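Local coordinates for flagellar regulatory protein C (Vibrio cholerae, PDB 4QHS), which probably hydrolyses ATP through its heptameric AAA+ domain to activate sigma-54-dependent transcription of flagellar genes, at residues A[22-27]-A[192-197]; A[28-33]-A[179-184]; A[41-44]-A[50-53]; A[54-59]-A[67-72]; A[185-190]-A[231-236]. All blocks are in the same frame, centred on the assembly; numbering follows the deposited sequence.

Helix 23-35 supplies the first partner of two contacts: its start closes the long loop of interaction 1 against residues 192-197, and its middle closes interaction 2 against residues 179-184, which is nested inside it. Within both loops lie interactions 3 and 4, two short closures in series: 41-44 with 50-53 spans the P-loop, and 54-59 with 67-72 lays helix 51-61 against the edge strand 69-73. Interaction 5 begins after interaction 2 has closed, and its segments alternate with those of interaction 1, so the two cross. The nested contacts assemble the layers of the nucleotide-binding core, whereas the crossing pair fastens the lid to it.

Interaction 1: residues A[22-27]-A[192-197]; sequences TKSLKL and KDDIEP
The flat group at the centre of this contact is the carboxylate of D194, which S24 meets from helix 23-35 while two further partners come from neighbouring loops. S24 approaches the OD2 end of the group, and its hydroxyl is the donor in a hydrogen bond from OG to D194 OD2. The modelled separation of 2.4 Å between S24 OG and D194 OD2 is very short for such a bond, so its exact length is doubtful even though the pairing is plain. The other oxygen lies farther off, with D194 OD1 3.6 Å from S24 OG. It is engaged instead by the backbone N of A20, while OD2 is also in a salt bridge with R191 NH1. Together these partners, one on OD1 and two on OD2, should limit rotation of the carboxylate, and the nearby guanidinium probably favours its charged form. The hydroxyl is brought to the OD2 end of the carboxylate by similar torsions: in both residues the first atom beyond CB stands beside the backbone N and opposite the carbonyl carbon (chi1 -51° in S24, -81° in D194). Little else touches, although S24 CB comes to 3.4 Å from D194 OD2, and both residues are buried, with V19 packed on each. In the fold, S24 sits in the first turn of helix 23-35; D194 lies close to helix 195-208, and I195 of that helix rests on L226 of helix 219-226. The bond therefore ties the first helix of the nucleotide-binding core to the start of the lid.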
# COMPACT_ATOMS: atom_id res chain seq x y z
N THR A 22 -13.45 54.69 -11.59
CA THR A 22 -12.50 55.32 -10.67
C THR A 22 -11.61 54.31 -9.92
O THR A 22 -10.39 54.37 -10.02
CB THR A 22 -13.24 56.22 -9.64
OG1 THR A 22 -13.72 55.42 -8.55
CG2 THR A 22 -14.41 56.96 -10.28
N LYS A 23 -12.22 53.38 -9.18
CA LYS A 23 -11.50 52.31 -8.49
C LYS A 23 -10.57 51.50 -9.41
O LYS A 23 -9.43 51.20 -9.04
CB LYS A 23 -12.49 51.37 -7.81
CG LYS A 23 -13.25 51.99 -6.64
CD LYS A 23 -12.67 51.59 -5.29
CE LYS A 23 -13.71 51.79 -4.17
NZ LYS A 23 -13.21 51.36 -2.84
N SER A 24 -11.07 51.14 -10.59
CA SER A 24 -10.21 50.55 -11.62
C SER A 24 -9.12 51.53 -12.02
O SER A 24 -7.95 51.17 -12.13
CB SER A 24 -11.03 50.16 -12.84
OG SER A 24 -12.15 49.38 -12.48
N LEU A 25 -9.51 52.78 -12.24
CA LEU A 25 -8.58 53.82 -12.66
C LEU A 25 -7.50 54.08 -11.60
O LEU A 25 -6.35 54.36 -11.93
CB LEU A 25 -9.34 55.11 -12.97
CG LEU A 25 -10.14 55.14 -14.28
CD1 LEU A 25 -11.18 56.24 -14.20
CD2 LEU A 25 -9.20 55.39 -15.45
N LYS A 26 -7.87 53.95 -10.35
CA LYS A 26 -6.95 54.03 -9.24
C LYS A 26 -5.95 52.89 -9.29
O LYS A 26 -4.79 53.08 -9.03
CB LYS A 26 -7.74 53.94 -7.96
CG LYS A 26 -7.84 55.21 -7.19
CD LYS A 26 -9.09 55.98 -7.55
CE LYS A 26 -9.79 56.45 -6.31
NZ LYS A 26 -9.03 56.08 -5.11
N LEU A 27 -6.40 51.72 -9.64
CA LEU A 27 -5.54 50.59 -9.78
C LEU A 27 -4.51 50.85 -10.82
O LEU A 27 -3.35 50.64 -10.60
CB LEU A 27 -6.34 49.40 -10.23
CG LEU A 27 -6.61 48.26 -9.30
CD1 LEU A 27 -5.42 47.99 -8.47
CD2 LEU A 27 -7.74 48.62 -8.45
N LYS A 192 -19.19 48.15 -11.21
CA LYS A 192 -20.22 48.09 -12.20
C LYS A 192 -19.96 48.99 -13.37
O LYS A 192 -20.41 48.73 -14.44
CB LYS A 192 -21.56 48.44 -11.55
CG LYS A 192 -22.38 47.24 -11.12
CD LYS A 192 -23.41 47.59 -10.07
CE LYS A 192 -24.17 46.38 -9.63
NZ LYS A 192 -25.55 46.72 -9.19
N ASP A 193 -19.23 50.07 -13.15
CA ASP A 193 -19.04 51.07 -14.17
C ASP A 193 -18.11 50.63 -15.25
O ASP A 193 -17.82 51.39 -16.14
CB ASP A 193 -18.51 52.37 -13.58
CG ASP A 193 -19.60 53.25 -13.03
OD1 ASP A 193 -20.73 53.23 -13.52
OD2 ASP A 193 -19.32 53.99 -12.09
N ASP A 194 -17.62 49.41 -15.15
CA ASP A 194 -16.66 48.91 -16.12
C ASP A 194 -17.36 48.06 -17.15
O ASP A 194 -16.89 47.89 -18.24
CB ASP A 194 -15.58 48.11 -15.42
CG ASP A 194 -14.51 48.96 -14.82
OD1 ASP A 194 -14.40 50.13 -15.20
OD2 ASP A 194 -13.77 48.48 -13.97
N ILE A 195 -18.50 47.54 -16.75
CA ILE A 195 -19.28 46.59 -17.52
C ILE A 195 -19.64 47.03 -18.93
O ILE A 195 -19.27 46.39 -19.89
CB ILE A 195 -20.51 46.24 -16.73
CG1 ILE A 195 -20.12 45.35 -15.58
CG2 ILE A 195 -21.47 45.51 -17.56
CD1 ILE A 195 -21.11 45.32 -14.51
N GLU A 196 -20.35 48.12 -19.07
CA GLU A 196 -20.67 48.60 -20.39
C GLU A 196 -19.46 48.86 -21.25
O GLU A 196 -19.45 48.52 -22.39
CB GLU A 196 -21.60 49.80 -20.33
CG GLU A 196 -21.72 50.53 -21.64
CD GLU A 196 -22.87 51.49 -21.67
OE1 GLU A 196 -23.42 51.78 -20.61
OE2 GLU A 196 -23.24 51.96 -22.75
N PRO A 197 -18.43 49.47 -20.71
CA PRO A 197 -17.24 49.73 -21.51
C PRO A 197 -16.56 48.44 -21.93
O PRO A 197 -16.05 48.34 -23.02
CB PRO A 197 -16.35 50.50 -20.57
CG PRO A 197 -17.20 51.03 -19.56
CD PRO A 197 -18.51 50.36 -19.55

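Interaction 2: residues A[28-33]-A[179-184]; sequences LALADK and NVFPLT
L183, on the outermost strand 182-184 of the parallel sheet, packs against L30 and A31 of helix 23-35, and its side chain can be followed outward. Its CB rests on L27, one turn earlier on the same helix. CG leaves on the side of the backbone N (chi1 -60°), and from there the two methyls part over the helix. L183 CD2 reaches L30 CB at 3.8 Å. L183 CD1 lies 4.1 Å from A31 CA and nearly as close to the A31 methyl, and it also borders M54 of helix 51-61. F181 adds the second half of the contact. Its ring comes obliquely to the L30 carbonyl, with CE2 3.7 Å from L30 O, and its CZ lies 4.3 Å from L30 CG. L247 and I246 of a second subunit cover L30 and F181, and V180 O accepts a hydrogen bond from R243 of that chain, which places this layer at the interface of the ring. Between the two segments the chemistry is apolar apart from the oblique approach of L30 O to the F181 ring; helix and strand are joined by shape and burial, without directional polar bonds.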
# COMPACT_ATOMS: atom_id res chain seq x y z
N LEU A 28 -4.95 51.30 -11.98
CA LEU A 28 -4.04 51.56 -13.09
C LEU A 28 -2.98 52.61 -12.75
O LEU A 28 -1.83 52.49 -13.18
CB LEU A 28 -4.80 51.99 -14.35
CG LEU A 28 -5.29 50.87 -15.28
CD1 LEU A 28 -4.38 49.64 -15.20
CD2 LEU A 28 -6.72 50.49 -15.00
N ALA A 29 -3.35 53.64 -11.99
CA ALA A 29 -2.37 54.62 -11.51
C ALA A 29 -1.35 53.98 -10.57
O ALA A 29 -0.18 54.36 -10.57
CB ALA A 29 -3.06 55.75 -10.82
N LEU A 30 -1.78 53.01 -9.76
CA LEU A 30 -0.81 52.28 -8.93
C LEU A 30 0.10 51.45 -9.83
O LEU A 30 1.33 51.42 -9.69
CB LEU A 30 -1.52 51.38 -7.91
CG LEU A 30 -1.70 51.85 -6.46
CD1 LEU A 30 -1.13 53.21 -6.25
CD2 LEU A 30 -3.15 51.84 -6.04
N ALA A 31 -0.53 50.79 -10.79
CA ALA A 31 0.20 49.99 -11.75
C ALA A 31 1.28 50.84 -12.45
O ALA A 31 2.44 50.44 -12.50
CB ALA A 31 -0.76 49.38 -12.75
N ASP A 32 0.90 52.03 -12.93
CA ASP A 32 1.86 52.91 -13.59
C ASP A 32 3.08 53.18 -12.71
O ASP A 32 4.21 53.23 -13.21
CB ASP A 32 1.20 54.24 -13.98
CG ASP A 32 0.31 54.13 -15.20
OD1 ASP A 32 0.51 53.20 -16.00
OD2 ASP A 32 -0.60 54.98 -15.35
N LYS A 33 2.85 53.31 -11.43
CA LYS A 33 3.93 53.47 -10.50
C LYS A 33 4.86 52.27 -10.44
O LYS A 33 6.03 52.45 -10.62
CB LYS A 33 3.43 53.82 -9.11
CG LYS A 33 3.47 55.27 -8.81
CD LYS A 33 2.70 55.61 -7.57
CE LYS A 33 2.88 57.04 -7.17
NZ LYS A 33 2.10 57.33 -5.97
N ASN A 179 5.10 39.78 -2.68
CA ASN A 179 4.08 40.72 -2.28
C ASN A 179 4.58 42.07 -1.77
O ASN A 179 4.04 42.62 -0.86
CB ASN A 179 3.16 40.10 -1.25
CG ASN A 179 2.05 39.31 -1.87
OD1 ASN A 179 1.03 39.83 -2.23
ND2 ASN A 179 2.26 38.03 -2.01
N VAL A 180 5.62 42.60 -2.39
CA VAL A 180 6.02 43.96 -2.12
C VAL A 180 4.88 44.91 -2.48
O VAL A 180 4.63 45.90 -1.78
CB VAL A 180 7.28 44.36 -2.91
CG1 VAL A 180 7.58 45.81 -2.70
CG2 VAL A 180 8.44 43.53 -2.44
N PHE A 181 4.21 44.61 -3.58
CA PHE A 181 3.28 45.52 -4.20
C PHE A 181 2.05 44.85 -4.79
O PHE A 181 1.92 44.71 -5.97
CB PHE A 181 4.00 46.32 -5.27
CG PHE A 181 3.36 47.62 -5.58
CD1 PHE A 181 3.58 48.70 -4.79
CD2 PHE A 181 2.56 47.77 -6.68
CE1 PHE A 181 3.00 49.87 -5.07
CE2 PHE A 181 1.99 48.95 -6.95
CZ PHE A 181 2.21 50.00 -6.15
N PRO A 182 1.14 44.45 -3.94
CA PRO A 182 -0.05 43.77 -4.41
C PRO A 182 -1.10 44.70 -4.93
O PRO A 182 -1.30 45.76 -4.41
CB PRO A 182 -0.53 43.08 -3.16
CG PRO A 182 0.10 43.72 -2.11
CD PRO A 182 1.40 44.13 -2.55
N LEU A 183 -1.75 44.28 -5.99
CA LEU A 183 -2.84 45.01 -6.56
C LEU A 183 -4.03 44.10 -6.64
O LEU A 183 -4.01 43.09 -7.29
CB LEU A 183 -2.46 45.51 -7.94
CG LEU A 183 -1.26 46.44 -7.97
CD1 LEU A 183 -0.94 46.82 -9.33
CD2 LEU A 183 -1.59 47.64 -7.21
N THR A 184 -5.08 44.49 -5.96
CA THR A 184 -6.26 43.68 -5.93
C THR A 184 -7.30 44.16 -6.93
O THR A 184 -7.92 45.17 -6.77
CB THR A 184 -6.83 43.60 -4.52
OG1 THR A 184 -5.86 43.03 -3.65
CG2 THR A 184 -8.04 42.74 -4.52

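Interaction 3: residues A[41-44]-A[50-53]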
# COMPACT_ATOMS: atom_id res chain seq x y z
N VAL A 41 5.42 42.09 -8.90
CA VAL A 41 4.04 42.54 -8.77
C VAL A 41 3.08 41.35 -8.65
O VAL A 41 3.06 40.47 -9.52
CB VAL A 41 3.58 43.38 -9.96
CG1 VAL A 41 2.13 43.78 -9.76
CG2 VAL A 41 4.48 44.60 -10.15
N MET A 42 2.31 41.34 -7.57
CA MET A 42 1.29 40.32 -7.36
C MET A 42 -0.09 40.88 -7.70
O MET A 42 -0.52 41.86 -7.10
CB MET A 42 1.32 39.83 -5.91
CG MET A 42 0.26 38.77 -5.61
SD MET A 42 0.54 37.20 -6.45
CE MET A 42 2.17 36.84 -5.80
N ILE A 43 -0.79 40.26 -8.64
CA ILE A 43 -2.14 40.69 -8.97
C ILE A 43 -3.18 39.73 -8.41
O ILE A 43 -3.31 38.57 -8.87
CB ILE A 43 -2.35 40.82 -10.49
CG1 ILE A 43 -1.18 41.55 -11.15
CG2 ILE A 43 -3.68 41.52 -10.77
CD1 ILE A 43 -1.24 41.54 -12.65
N LEU A 44 -3.90 40.22 -7.40
CA LEU A 44 -4.93 39.47 -6.69
C LEU A 44 -6.30 39.72 -7.33
O LEU A 44 -6.46 40.63 -8.14
CB LEU A 44 -4.93 39.85 -5.21
CG LEU A 44 -3.54 39.72 -4.56
CD1 LEU A 44 -3.50 40.28 -3.15
CD2 LEU A 44 -3.10 38.27 -4.58
N GLY A 50 -10.23 39.61 -16.01
CA GLY A 50 -9.43 40.51 -16.83
C GLY A 50 -8.01 40.80 -16.39
O GLY A 50 -7.39 41.74 -16.89
N LYS A 51 -7.47 40.00 -15.47
CA LYS A 51 -6.12 40.20 -14.94
C LYS A 51 -5.03 40.15 -15.99
O LYS A 51 -3.99 40.80 -15.85
CB LYS A 51 -5.78 39.15 -13.89
CG LYS A 51 -6.35 39.35 -12.52
CD LYS A 51 -5.71 38.34 -11.58
CE LYS A 51 -6.53 38.15 -10.33
NZ LYS A 51 -5.82 37.32 -9.34
N GLU A 52 -5.26 39.33 -17.00
CA GLU A 52 -4.23 38.97 -17.97
C GLU A 52 -3.67 40.20 -18.69
O GLU A 52 -2.50 40.22 -19.08
CB GLU A 52 -4.79 37.97 -18.99
CG GLU A 52 -5.89 38.52 -19.91
CD GLU A 52 -7.27 38.53 -19.27
OE1 GLU A 52 -7.37 38.33 -18.04
OE2 GLU A 52 -8.27 38.72 -20.01
N VAL A 53 -4.50 41.23 -18.83
CA VAL A 53 -4.11 42.40 -19.59
C VAL A 53 -3.42 43.45 -18.73
O VAL A 53 -2.56 44.19 -19.21
CB VAL A 53 -5.33 43.03 -20.31
CG1 VAL A 53 -5.95 42.03 -21.28
CG2 VAL A 53 -6.36 43.54 -19.31
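K51 is the lysine of the P-loop (Walker A motif), here GPSGSGKE, and it reaches back from the start of helix 51-61 to I43 and L44 at the end of strand 41-44. The two main side chains run antiparallel alongside each other: I43 projects from the strand toward the helix, and K51 runs from the helix toward the strand. Where they overlap, the I43 branch methyl CG2 lies 3.9 Å from K51 CD and equally near K51 CG. The lysine is extended beyond CG (chi2 -170°), which carries its amine past the isoleucine to the main chain. There CE comes to 3.3 Å from L44 O, and NZ donates a hydrogen bond to I43 O. The same amine also bonds to G45 O, so two carbonyls grip it before the loop turns into the helix. This arrangement belongs to the nucleotide-free state; by analogy with other P-loop ATPases, the amine would be expected to face the phosphates once ATP is bound. T156 of the adjoining strand 152-157 also touches K51. The bond from K51 NZ to I43 O measures 2.8 Å, with the nitrogen tilted 33° from the carbonyl plane.

Interaction 4: residues A[54-59]-A[67-72]; sequences MSRYIH and GPFIAI
Aromatic packing reinforced by a single hydrogen bond joins H59 and R56 of helix 51-61 to F69 at the start of strand 69-73, an outermost strand of the parallel sheet on which the helix lies. F69 is the largest contributor, and its ring sits among S55, R56 and H59. Its edge is turned to the face of the H59 imidazole in a T-shaped pair, centroids 5.1 Å apart and planes at 68°. F69 CB lies over the centre of the same imidazole face, 4.0 Å from its centroid, a CH-pi contact. F69 CD1 presses to 3.5 Å from H59 CG. Farther out, R56 passes at about a right angle, with CG over one phenyl face and NE 3.5 Å from F69 CE2; the guanidinium meets the ring with its edge, their planes 84° apart. S55 O adds an oblique approach, 3.7 Å from F69 CE1. Both nitrogens of the H59 ring are engaged: NE2 donates to G67 O at 3.0 Å, a bent bond that arrives well above the carbonyl plane, with a weak bond to K65 O besides, while ND1 is hydrogen-bonded to T112 OG1 on the neighbouring strand. Together these should fix the ring's rotation. Helix 51-61 leading from strand 41-44 to a parallel strand three places away, in a 5-1-4-3-2 sheet, is the arrangement of the AAA+ nucleotide-binding core.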
# COMPACT_ATOMS: atom_id res chain seq x y z
N MET A 54 -3.80 43.52 -17.45
CA MET A 54 -3.18 44.45 -16.50
C MET A 54 -1.68 44.20 -16.41
O MET A 54 -0.88 45.14 -16.34
CB MET A 54 -3.84 44.30 -15.13
CG MET A 54 -2.92 44.51 -13.95
SD MET A 54 -3.03 46.13 -13.22
CE MET A 54 -3.65 45.69 -11.60
N SER A 55 -1.30 42.93 -16.42
CA SER A 55 0.10 42.55 -16.44
C SER A 55 0.79 42.95 -17.74
O SER A 55 1.96 43.36 -17.76
CB SER A 55 0.21 41.04 -16.21
OG SER A 55 -1.01 40.42 -16.58
N ARG A 56 0.06 42.83 -18.85
CA ARG A 56 0.63 43.21 -20.13
C ARG A 56 0.74 44.73 -20.18
O ARG A 56 1.66 45.28 -20.78
CB ARG A 56 -0.22 42.66 -21.27
CG ARG A 56 0.53 42.52 -22.60
CD ARG A 56 -0.13 41.49 -23.52
NE ARG A 56 -0.19 40.17 -22.90
CZ ARG A 56 -1.32 39.53 -22.60
NH1 ARG A 56 -2.50 40.09 -22.88
NH2 ARG A 56 -1.28 38.33 -22.02
N TYR A 57 -0.20 45.40 -19.52
CA TYR A 57 -0.16 46.85 -19.39
C TYR A 57 1.08 47.27 -18.60
O TYR A 57 1.74 48.24 -18.93
CB TYR A 57 -1.42 47.34 -18.69
CG TYR A 57 -1.43 48.80 -18.36
CD1 TYR A 57 -0.80 49.28 -17.22
CD2 TYR A 57 -2.10 49.70 -19.16
CE1 TYR A 57 -0.82 50.62 -16.91
CE2 TYR A 57 -2.13 51.05 -18.86
CZ TYR A 57 -1.49 51.50 -17.73
OH TYR A 57 -1.52 52.85 -17.42
N ILE A 58 1.37 46.52 -17.55
CA ILE A 58 2.53 46.85 -16.73
C ILE A 58 3.81 46.74 -17.57
O ILE A 58 4.66 47.63 -17.54
CB ILE A 58 2.59 45.95 -15.49
CG1 ILE A 58 1.52 46.41 -14.50
CG2 ILE A 58 3.98 46.01 -14.87
CD1 ILE A 58 1.39 45.55 -13.26
N HIS A 59 3.92 45.65 -18.34
CA HIS A 59 5.06 45.42 -19.22
C HIS A 59 5.30 46.59 -20.15
O HIS A 59 6.40 47.10 -20.25
CB HIS A 59 4.86 44.15 -20.03
CG HIS A 59 5.99 43.82 -20.94
ND1 HIS A 59 7.16 43.23 -20.49
CD2 HIS A 59 6.15 43.99 -22.28
CE1 HIS A 59 7.98 43.05 -21.51
NE2 HIS A 59 7.39 43.49 -22.60
N GLY A 67 11.18 44.34 -24.78
CA GLY A 67 11.65 42.99 -24.52
C GLY A 67 10.53 41.97 -24.46
O GLY A 67 9.36 42.31 -24.59
N PRO A 68 10.90 40.70 -24.24
CA PRO A 68 9.96 39.57 -24.25
C PRO A 68 8.95 39.62 -23.12
O PRO A 68 9.32 39.85 -21.97
CB PRO A 68 10.87 38.35 -24.08
CG PRO A 68 12.27 38.84 -24.25
CD PRO A 68 12.25 40.28 -23.86
N PHE A 69 7.71 39.34 -23.43
CA PHE A 69 6.69 39.14 -22.44
C PHE A 69 6.25 37.71 -22.50
O PHE A 69 5.75 37.27 -23.50
CB PHE A 69 5.51 40.02 -22.72
CG PHE A 69 4.47 39.94 -21.70
CD1 PHE A 69 4.54 40.70 -20.58
CD2 PHE A 69 3.42 39.10 -21.84
CE1 PHE A 69 3.58 40.63 -19.64
CE2 PHE A 69 2.47 39.03 -20.89
CZ PHE A 69 2.55 39.80 -19.79
N ILE A 70 6.41 37.00 -21.41
CA ILE A 70 6.25 35.55 -21.38
C ILE A 70 5.26 35.17 -20.29
O ILE A 70 5.42 35.57 -19.14
CB ILE A 70 7.61 34.83 -21.14
CG1 ILE A 70 8.67 35.28 -22.15
CG2 ILE A 70 7.43 33.31 -21.13
CD1 ILE A 70 8.40 34.86 -23.58
N ALA A 71 4.25 34.38 -20.64
CA ALA A 71 3.19 34.04 -19.69
C ALA A 71 3.02 32.52 -19.56
O ALA A 71 2.93 31.82 -20.56
CB ALA A 71 1.87 34.70 -20.12
N ILE A 72 2.99 32.02 -18.33
CA ILE A 72 2.64 30.62 -18.08
C ILE A 72 1.52 30.52 -17.03
O ILE A 72 1.49 31.27 -16.06
CB ILE A 72 3.88 29.80 -17.63
CG1 ILE A 72 3.46 28.40 -17.19
CG2 ILE A 72 4.61 30.50 -16.50
CD1 ILE A 72 4.62 27.40 -17.15

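Interaction 5: residues A[185-190]-A[231-236]; sequences WPALCE and PGNVRE
A chi1 of -70° turns the N233 amide away from its own carbonyl carbon and toward A187 and L188, swinging it from the lid back to the linker after strand 182-184. N233 belongs to the GNVREL sequence of the sigma-54 activators, a region that probably corresponds to sensor II, as in related activators. Its OD1 receives the L188 backbone N-H at 2.6 Å in a nearly straight bond (172° at the hydrogen), with the nitrogen almost in line with the asparagine C=O. A187 lies alongside, its CB 3.4 Å from the same OD1. L188 then extends over N233 and V234, where CD2 comes to 3.7 Å from V234 N and 4.1 Å from V234 CG2. This leucine also packs on I195, and V234 on L198, both of helix 195-208. P46 of the P-loop touches A187 and N233, and R235 is joined by a backbone hydrogen bond to G48, so the linker, the lid and the nucleotide-binding loop meet here. R235 itself forms a salt bridge with E172 of a third subunit. The 232-236 turn is secured from within: E236, whose OE2 bonds to Y228 OH, takes the G232 backbone N-H on OE1 at 2.7 Å, met from above the carboxylate plane.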
# COMPACT_ATOMS: atom_id res chain seq x y z
N TRP A 185 -7.47 43.37 -7.97
CA TRP A 185 -8.36 43.66 -9.05
C TRP A 185 -9.75 43.13 -8.75
O TRP A 185 -10.02 41.97 -8.96
CB TRP A 185 -7.80 42.97 -10.27
CG TRP A 185 -8.31 43.44 -11.49
CD1 TRP A 185 -9.18 42.80 -12.28
CD2 TRP A 185 -8.02 44.67 -12.11
NE1 TRP A 185 -9.46 43.56 -13.37
CE2 TRP A 185 -8.76 44.72 -13.28
CE3 TRP A 185 -7.21 45.74 -11.78
CZ2 TRP A 185 -8.70 45.79 -14.14
CZ3 TRP A 185 -7.17 46.80 -12.62
CH2 TRP A 185 -7.90 46.82 -13.79
N PRO A 186 -10.63 43.97 -8.25
CA PRO A 186 -11.92 43.55 -7.73
C PRO A 186 -12.85 42.83 -8.71
O PRO A 186 -12.69 42.86 -9.89
CB PRO A 186 -12.55 44.86 -7.33
CG PRO A 186 -12.04 45.81 -8.32
CD PRO A 186 -10.73 45.31 -8.83
N ALA A 187 -13.84 42.17 -8.15
CA ALA A 187 -14.78 41.44 -8.95
C ALA A 187 -15.69 42.41 -9.66
O ALA A 187 -15.87 43.51 -9.22
CB ALA A 187 -15.56 40.53 -8.10
N LEU A 188 -16.25 41.98 -10.78
CA LEU A 188 -17.07 42.82 -11.62
C LEU A 188 -18.19 43.56 -10.91
O LEU A 188 -18.45 44.70 -11.19
CB LEU A 188 -17.66 41.98 -12.73
CG LEU A 188 -17.70 42.61 -14.10
CD1 LEU A 188 -16.60 43.57 -14.16
CD2 LEU A 188 -17.58 41.57 -15.16
N CYS A 189 -18.86 42.91 -9.99
CA CYS A 189 -19.98 43.53 -9.33
C CYS A 189 -19.53 44.63 -8.42
O CYS A 189 -20.33 45.37 -7.88
CB CYS A 189 -20.76 42.50 -8.53
SG CYS A 189 -19.93 41.93 -7.09
N GLU A 190 -18.23 44.75 -8.25
CA GLU A 190 -17.68 45.75 -7.37
C GLU A 190 -17.13 46.88 -8.20
O GLU A 190 -16.51 47.79 -7.69
CB GLU A 190 -16.60 45.14 -6.49
CG GLU A 190 -17.13 44.06 -5.59
CD GLU A 190 -16.16 43.62 -4.55
OE1 GLU A 190 -15.32 44.42 -4.14
OE2 GLU A 190 -16.24 42.46 -4.12
N PRO A 231 -21.50 36.50 -11.10
CA PRO A 231 -20.78 35.48 -10.38
C PRO A 231 -19.54 35.00 -11.10
O PRO A 231 -18.58 34.67 -10.45
CB PRO A 231 -21.79 34.36 -10.27
CG PRO A 231 -22.94 34.77 -11.04
CD PRO A 231 -22.92 36.20 -11.17
N GLY A 232 -19.55 34.97 -12.41
CA GLY A 232 -18.39 34.52 -13.15
C GLY A 232 -17.55 35.61 -13.74
O GLY A 232 -16.74 35.37 -14.60
N ASN A 233 -17.74 36.82 -13.27
CA ASN A 233 -16.98 37.95 -13.74
C ASN A 233 -16.83 38.07 -15.24
O ASN A 233 -17.77 37.89 -15.96
CB ASN A 233 -15.64 37.98 -13.05
CG ASN A 233 -15.77 38.33 -11.62
OD1 ASN A 233 -15.95 39.48 -11.29
ND2 ASN A 233 -15.72 37.35 -10.77
N VAL A 234 -15.64 38.42 -15.69
CA VAL A 234 -15.43 38.73 -17.09
C VAL A 234 -15.65 37.56 -18.02
O VAL A 234 -16.10 37.72 -19.11
CB VAL A 234 -14.05 39.29 -17.30
CG1 VAL A 234 -13.83 39.62 -18.72
CG2 VAL A 234 -13.89 40.51 -16.50
N ARG A 235 -15.37 36.36 -17.57
CA ARG A 235 -15.55 35.21 -18.41
C ARG A 235 -16.99 34.94 -18.67
O ARG A 235 -17.34 34.46 -19.70
CB ARG A 235 -14.92 33.98 -17.77
CG ARG A 235 -13.44 33.97 -17.81
CD ARG A 235 -12.92 32.59 -17.77
NE ARG A 235 -13.01 32.03 -16.46
CZ ARG A 235 -11.98 31.63 -15.74
NH1 ARG A 235 -10.76 31.75 -16.21
NH2 ARG A 235 -12.17 31.13 -14.56
N GLU A 236 -17.81 35.25 -17.69
CA GLU A 236 -19.23 35.06 -17.82
C GLU A 236 -19.73 36.10 -18.77
O GLU A 236 -20.55 35.83 -19.58
CB GLU A 236 -19.92 35.18 -16.47
CG GLU A 236 -21.38 34.92 -16.52
CD GLU A 236 -22.04 34.88 -15.16
OE1 GLU A 236 -21.52 35.45 -14.21
OE2 GLU A 236 -23.09 34.28 -15.03